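DspB (PDB 1YHT) hydrolyses terminal N-acetylhexosamine residues as a family 20 glycoside hydrolase and releases cells from biofilms, probably by cutting their polysaccharide matrix. Local coordinates at residues L115-V128 against D146-M160. Numbering follows the deposited sequence.
Sequences LDSPNHMTAIFKLV and DDEIDITNADSITFM
P118 and M121 meet I149, I151 and M160 in a buried, mainly apolar contact. It joins the C-terminal end of strand 110-117 and the start of helix 122-132 to the loop 146-153 and the first turns of helix 154-171. One direct backbone hydrogen bond pins the loop: I149 N gives to P118 O at 3.2 Å. E148 CA also lies 3.1 Å from P118 O, a CA-H...O contact. The ring of P118, which follows a cis peptide bond, sets CB 3.6 Å from I151 CG2. M121 crosses I149 at about a right angle, with SD near I149 CB. Its chain then bends at chi3 (-46°) and brings M121 CE tip to tip with M160, 3.7 Å from M160 SD. F125 turns its ring edge to the 147-149 backbone, CZ being 3.6 Å from I149 N. Further along, V128 CG2 reaches F159 CZ at 3.6 Å. A water accepts from M121 N and donates to D147 O, bridging the segments. E148 OE2 accepts a hydrogen bond from G186 N, and Y198 of helix 192-208 touches I149, I151 and M160. The contact folds the long beta-alpha connection between strand 110-117 and helix 154-171 back on itself, at the C-terminal rim of the TIM barrel of family 20 catalytic domains.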
loop_
_atom_site.group_PDB
_atom_site.type_symbol
_atom_site.label_atom_id
_atom_site.label_comp_id
_atom_site.label_asym_id
_atom_site.label_seq_id
_atom_site.Cartn_x
_atom_site.Cartn_y
_atom_site.Cartn_z
ATOM N N LEU A 115 2.224 0.333 6.521
ATOM C CA LEU A 115 1.517 0.874 7.665
ATOM C C LEU A 115 1.138 2.294 7.276
ATOM O O LEU A 115 1.944 3.189 7.362
ATOM C CB LEU A 115 2.428 0.826 8.908
ATOM C CG LEU A 115 1.770 1.090 10.259
ATOM C CD1 LEU A 115 0.833 -0.044 10.624
ATOM C CD2 LEU A 115 2.832 1.316 11.337
ATOM N N ASP A 116 -0.092 2.467 6.793
ATOM C CA ASP A 116 -0.490 3.713 6.182
ATOM C C ASP A 116 -0.768 4.771 7.280
ATOM O O ASP A 116 -1.259 4.462 8.375
ATOM C CB ASP A 116 -1.709 3.513 5.257
ATOM C CG ASP A 116 -1.870 4.619 4.232
ATOM O OD1 ASP A 116 -1.220 5.694 4.379
ATOM O OD2 ASP A 116 -2.695 4.413 3.291
ATOM N N SER A 117 -0.377 5.985 6.957
ATOM C CA SER A 117 -0.572 7.174 7.789
ATOM C C SER A 117 -0.218 8.372 6.922
ATOM O O SER A 117 0.440 8.221 5.877
ATOM C CB SER A 117 0.250 7.130 9.067
ATOM O OG SER A 117 1.574 7.612 8.906
ATOM N N PRO A 118 -0.669 9.584 7.332
ATOM C CA PRO A 118 -1.460 9.911 8.513
ATOM C C PRO A 118 -2.944 9.625 8.432
ATOM O O PRO A 118 -3.613 9.681 9.469
ATOM C CB PRO A 118 -1.278 11.448 8.642
ATOM C CG PRO A 118 -0.986 11.911 7.331
ATOM C CD PRO A 118 -0.307 10.781 6.570
ATOM N N ASN A 119 -3.465 9.378 7.230
ATOM C CA ASN A 119 -4.876 8.997 7.045
ATOM C C ASN A 119 -4.947 7.451 6.923
ATOM O O ASN A 119 -3.966 6.767 7.246
ATOM C CB ASN A 119 -5.452 9.791 5.845
ATOM C CG ASN A 119 -6.962 10.133 5.991
ATOM O OD1 ASN A 119 -7.373 11.333 6.120
ATOM N ND2 ASN A 119 -7.798 9.102 5.943
ATOM N N HIS A 120 -6.076 6.907 6.461
ATOM C CA HIS A 120 -6.189 5.476 6.161
ATOM C C HIS A 120 -5.705 4.615 7.349
ATOM O O HIS A 120 -5.003 3.604 7.190
ATOM C CB HIS A 120 -5.453 5.169 4.851
ATOM C CG HIS A 120 -6.185 5.634 3.626
ATOM N ND1 HIS A 120 -7.341 5.026 3.181
ATOM C CD2 HIS A 120 -5.940 6.652 2.758
ATOM C CE1 HIS A 120 -7.780 5.656 2.099
ATOM N NE2 HIS A 120 -6.935 6.634 1.805
ATOM N N MET A 121 -6.113 5.011 8.562
ATOM C CA MET A 121 -5.650 4.311 9.774
ATOM C C MET A 121 -6.679 4.179 10.855
ATOM O O MET A 121 -6.329 4.001 12.020
ATOM C CB MET A 121 -4.332 4.927 10.299
ATOM C CG MET A 121 -4.363 6.373 10.690
ATOM S SD MET A 121 -2.806 7.040 11.318
ATOM C CE MET A 121 -2.309 5.750 12.453
ATOM N N THR A 122 -7.960 4.217 10.491
ATOM C CA THR A 122 -9.027 4.133 11.486
ATOM C C THR A 122 -9.008 2.833 12.287
ATOM O O THR A 122 -9.296 2.851 13.458
ATOM C CB THR A 122 -10.408 4.383 10.892
ATOM O OG1 THR A 122 -10.371 5.619 10.179
ATOM C CG2 THR A 122 -11.460 4.497 11.984
ATOM N N ALA A 123 -8.680 1.712 11.662
ATOM C CA ALA A 123 -8.682 0.443 12.384
ATOM C C ALA A 123 -7.676 0.493 13.557
ATOM O O ALA A 123 -7.950 0.033 14.658
ATOM C CB ALA A 123 -8.360 -0.695 11.435
ATOM N N ILE A 124 -6.508 1.056 13.302
ATOM C CA ILE A 124 -5.520 1.283 14.361
ATOM C C ILE A 124 -6.120 2.134 15.483
ATOM O O ILE A 124 -5.991 1.791 16.640
ATOM C CB ILE A 124 -4.279 1.974 13.797
ATOM C CG1 ILE A 124 -3.454 0.987 12.929
ATOM C CG2 ILE A 124 -3.427 2.530 14.901
ATOM C CD1 ILE A 124 -2.403 1.647 12.044
ATOM N N PHE A 125 -6.746 3.254 15.136
ATOM C CA PHE A 125 -7.417 4.101 16.155
ATOM C C PHE A 125 -8.402 3.283 17.005
ATOM O O PHE A 125 -8.447 3.375 18.237
ATOM C CB PHE A 125 -8.198 5.227 15.475
ATOM C CG PHE A 125 -7.337 6.265 14.752
ATOM C CD1 PHE A 125 -6.015 6.445 15.051
ATOM C CD2 PHE A 125 -7.921 7.098 13.827
ATOM C CE1 PHE A 125 -5.259 7.443 14.414
ATOM C CE2 PHE A 125 -7.173 8.099 13.161
ATOM C CZ PHE A 125 -5.854 8.265 13.465
ATOM N N LYS A 126 -9.207 2.469 16.338
ATOM C CA LYS A 126 -10.219 1.721 17.049
ATOM C C LYS A 126 -9.588 0.695 18.012
ATOM O O LYS A 126 -10.077 0.516 19.113
ATOM C CB LYS A 126 -11.165 1.050 16.068
ATOM C CG LYS A 126 -12.011 2.066 15.234
ATOM C CD LYS A 126 -12.622 3.188 16.134
ATOM C CE LYS A 126 -13.740 4.013 15.472
ATOM N NZ LYS A 126 -14.298 5.000 16.500
ATOM N N LEU A 127 -8.501 0.032 17.615
ATOM C CA LEU A 127 -7.781 -0.877 18.546
ATOM C C LEU A 127 -7.115 -0.165 19.731
ATOM O O LEU A 127 -7.115 -0.688 20.864
ATOM C CB LEU A 127 -6.740 -1.700 17.772
ATOM C CG LEU A 127 -7.306 -2.727 16.790
ATOM C CD1 LEU A 127 -6.225 -3.209 15.840
ATOM C CD2 LEU A 127 -7.955 -3.865 17.560
ATOM N N VAL A 128 -6.496 0.984 19.444
ATOM C CA VAL A 128 -5.912 1.847 20.475
ATOM C C VAL A 128 -6.984 2.318 21.486
ATOM O O VAL A 128 -6.815 2.235 22.706
ATOM C CB VAL A 128 -5.244 3.080 19.878
ATOM C CG1 VAL A 128 -4.905 4.113 21.008
ATOM C CG2 VAL A 128 -3.935 2.658 19.139
ATOM N N ASP A 146 -10.286 14.681 12.371
ATOM C CA ASP A 146 -10.491 13.530 13.241
ATOM C C ASP A 146 -10.145 12.167 12.611
ATOM O O ASP A 146 -10.296 11.133 13.241
ATOM C CB ASP A 146 -11.936 13.516 13.720
ATOM C CG ASP A 146 -12.096 12.780 15.049
ATOM O OD1 ASP A 146 -11.310 13.062 16.013
ATOM O OD2 ASP A 146 -12.997 11.897 15.098
ATOM N N ASP A 147 -9.687 12.158 11.371
ATOM C CA ASP A 147 -9.320 10.901 10.718
ATOM C C ASP A 147 -7.808 10.772 10.483
ATOM O O ASP A 147 -7.353 9.952 9.657
ATOM C CB ASP A 147 -10.111 10.734 9.411
ATOM C CG ASP A 147 -9.872 11.865 8.412
ATOM O OD1 ASP A 147 -9.333 12.932 8.781
ATOM O OD2 ASP A 147 -10.260 11.678 7.243
ATOM N N GLU A 148 -7.019 11.585 11.193
ATOM C CA GLU A 148 -5.574 11.524 11.020
ATOM C C GLU A 148 -4.802 11.636 12.329
ATOM O O GLU A 148 -5.194 12.355 13.256
ATOM C CB GLU A 148 -5.113 12.586 10.041
ATOM C CG GLU A 148 -5.742 12.500 8.660
ATOM C CD GLU A 148 -5.141 13.504 7.695
ATOM O OE1 GLU A 148 -4.165 14.173 8.062
ATOM O OE2 GLU A 148 -5.608 13.603 6.552
ATOM N N ILE A 149 -3.674 10.936 12.362
ATOM C CA ILE A 149 -2.703 11.089 13.420
ATOM C C ILE A 149 -2.153 12.511 13.355
ATOM O O ILE A 149 -2.085 13.119 12.250
ATOM C CB ILE A 149 -1.551 10.029 13.270
ATOM C CG1 ILE A 149 -0.828 9.792 14.608
ATOM C CG2 ILE A 149 -0.560 10.464 12.241
ATOM C CD1 ILE A 149 -1.459 8.778 15.467
ATOM N N ASP A 150 -1.749 13.050 14.512
ATOM C CA ASP A 150 -1.129 14.379 14.530
ATOM C C ASP A 150 0.331 14.329 14.160
ATOM O O ASP A 150 1.184 14.025 15.004
ATOM C CB ASP A 150 -1.251 15.011 15.911
ATOM C CG ASP A 150 -0.848 16.467 15.927
ATOM O OD1 ASP A 150 -0.208 16.987 14.957
ATOM O OD2 ASP A 150 -1.128 17.064 16.970
ATOM N N ILE A 151 0.632 14.674 12.912
ATOM C CA ILE A 151 2.027 14.543 12.399
ATOM C C ILE A 151 3.025 15.556 13.021
ATOM O O ILE A 151 4.281 15.450 12.855
ATOM C CB ILE A 151 2.035 14.649 10.863
ATOM C CG1 ILE A 151 1.414 15.982 10.403
ATOM C CG2 ILE A 151 1.277 13.448 10.211
ATOM C CD1 ILE A 151 1.577 16.231 8.911
ATOM N N THR A 152 2.481 16.499 13.777
ATOM C CA THR A 152 3.267 17.522 14.485
ATOM C C THR A 152 3.583 17.149 15.930
ATOM O O THR A 152 4.424 17.786 16.569
ATOM C CB THR A 152 2.535 18.886 14.485
ATOM O OG1 THR A 152 1.395 18.872 15.363
ATOM C CG2 THR A 152 2.062 19.220 13.070
ATOM N N ASN A 153 2.880 16.159 16.466
ATOM C CA ASN A 153 3.031 15.750 17.854
ATOM C C ASN A 153 4.149 14.676 18.020
ATOM O O ASN A 153 4.036 13.564 17.530
ATOM C CB ASN A 153 1.682 15.204 18.333
ATOM C CG ASN A 153 1.638 14.907 19.831
ATOM O OD1 ASN A 153 2.663 14.683 20.467
ATOM N ND2 ASN A 153 0.415 14.884 20.392
ATOM N N ALA A 154 5.187 15.009 18.774
ATOM C CA ALA A 154 6.296 14.111 18.999
ATOM C C ALA A 154 5.798 12.760 19.527
ATOM O O ALA A 154 6.341 11.703 19.156
ATOM C CB ALA A 154 7.295 14.732 19.966
ATOM N N ASP A 155 4.777 12.803 20.377
ATOM C CA ASP A 155 4.223 11.623 21.006
ATOM C C ASP A 155 3.560 10.725 19.965
ATOM O O ASP A 155 3.655 9.525 20.046
ATOM C CB ASP A 155 3.263 11.958 22.140
ATOM C CG ASP A 155 3.953 12.688 23.277
ATOM O OD1 ASP A 155 5.193 12.592 23.380
ATOM O OD2 ASP A 155 3.260 13.357 24.050
ATOM N N SER A 156 2.915 11.355 18.995
ATOM C CA SER A 156 2.309 10.680 17.883
ATOM C C SER A 156 3.326 10.002 17.007
ATOM O O SER A 156 3.120 8.842 16.580
ATOM C CB SER A 156 1.443 11.660 17.096
ATOM O OG SER A 156 0.447 12.165 17.999
ATOM N N ILE A 157 4.455 10.689 16.799
ATOM C CA ILE A 157 5.572 10.115 16.050
ATOM C C ILE A 157 6.204 8.929 16.793
ATOM O O ILE A 157 6.443 7.873 16.204
ATOM C CB ILE A 157 6.626 11.176 15.736
ATOM C CG1 ILE A 157 5.969 12.256 14.889
ATOM C CG2 ILE A 157 7.833 10.565 15.002
ATOM C CD1 ILE A 157 6.802 13.569 14.770
ATOM N N THR A 158 6.431 9.094 18.085
ATOM C CA THR A 158 6.911 8.009 18.932
ATOM C C THR A 158 5.969 6.787 18.858
ATOM O O THR A 158 6.404 5.677 18.704
ATOM C CB THR A 158 7.073 8.497 20.380
ATOM O OG1 THR A 158 8.092 9.523 20.433
ATOM C CG2 THR A 158 7.534 7.332 21.323
ATOM N N PHE A 159 4.674 7.011 19.007
ATOM C CA PHE A 159 3.699 5.936 18.891
ATOM C C PHE A 159 3.782 5.181 17.553
ATOM O O PHE A 159 3.841 3.934 17.537
ATOM C CB PHE A 159 2.273 6.447 19.079
ATOM C CG PHE A 159 1.261 5.424 18.728
ATOM C CD1 PHE A 159 0.976 4.402 19.620
ATOM C CD2 PHE A 159 0.670 5.411 17.468
ATOM C CE1 PHE A 159 0.057 3.379 19.282
ATOM C CE2 PHE A 159 -0.210 4.397 17.115
ATOM C CZ PHE A 159 -0.532 3.380 18.041
ATOM N N MET A 160 3.785 5.939 16.456
ATOM C CA MET A 160 3.892 5.406 15.100
ATOM C C MET A 160 5.128 4.545 14.969
ATOM O O MET A 160 5.040 3.450 14.434
ATOM C CB MET A 160 3.946 6.506 14.025
ATOM C CG MET A 160 2.613 7.097 13.714
ATOM S SD MET A 160 1.325 5.905 13.327
ATOM C CE MET A 160 1.970 5.035 11.934
HETATM O O HOH W 1 -7.720 7.228 9.515
#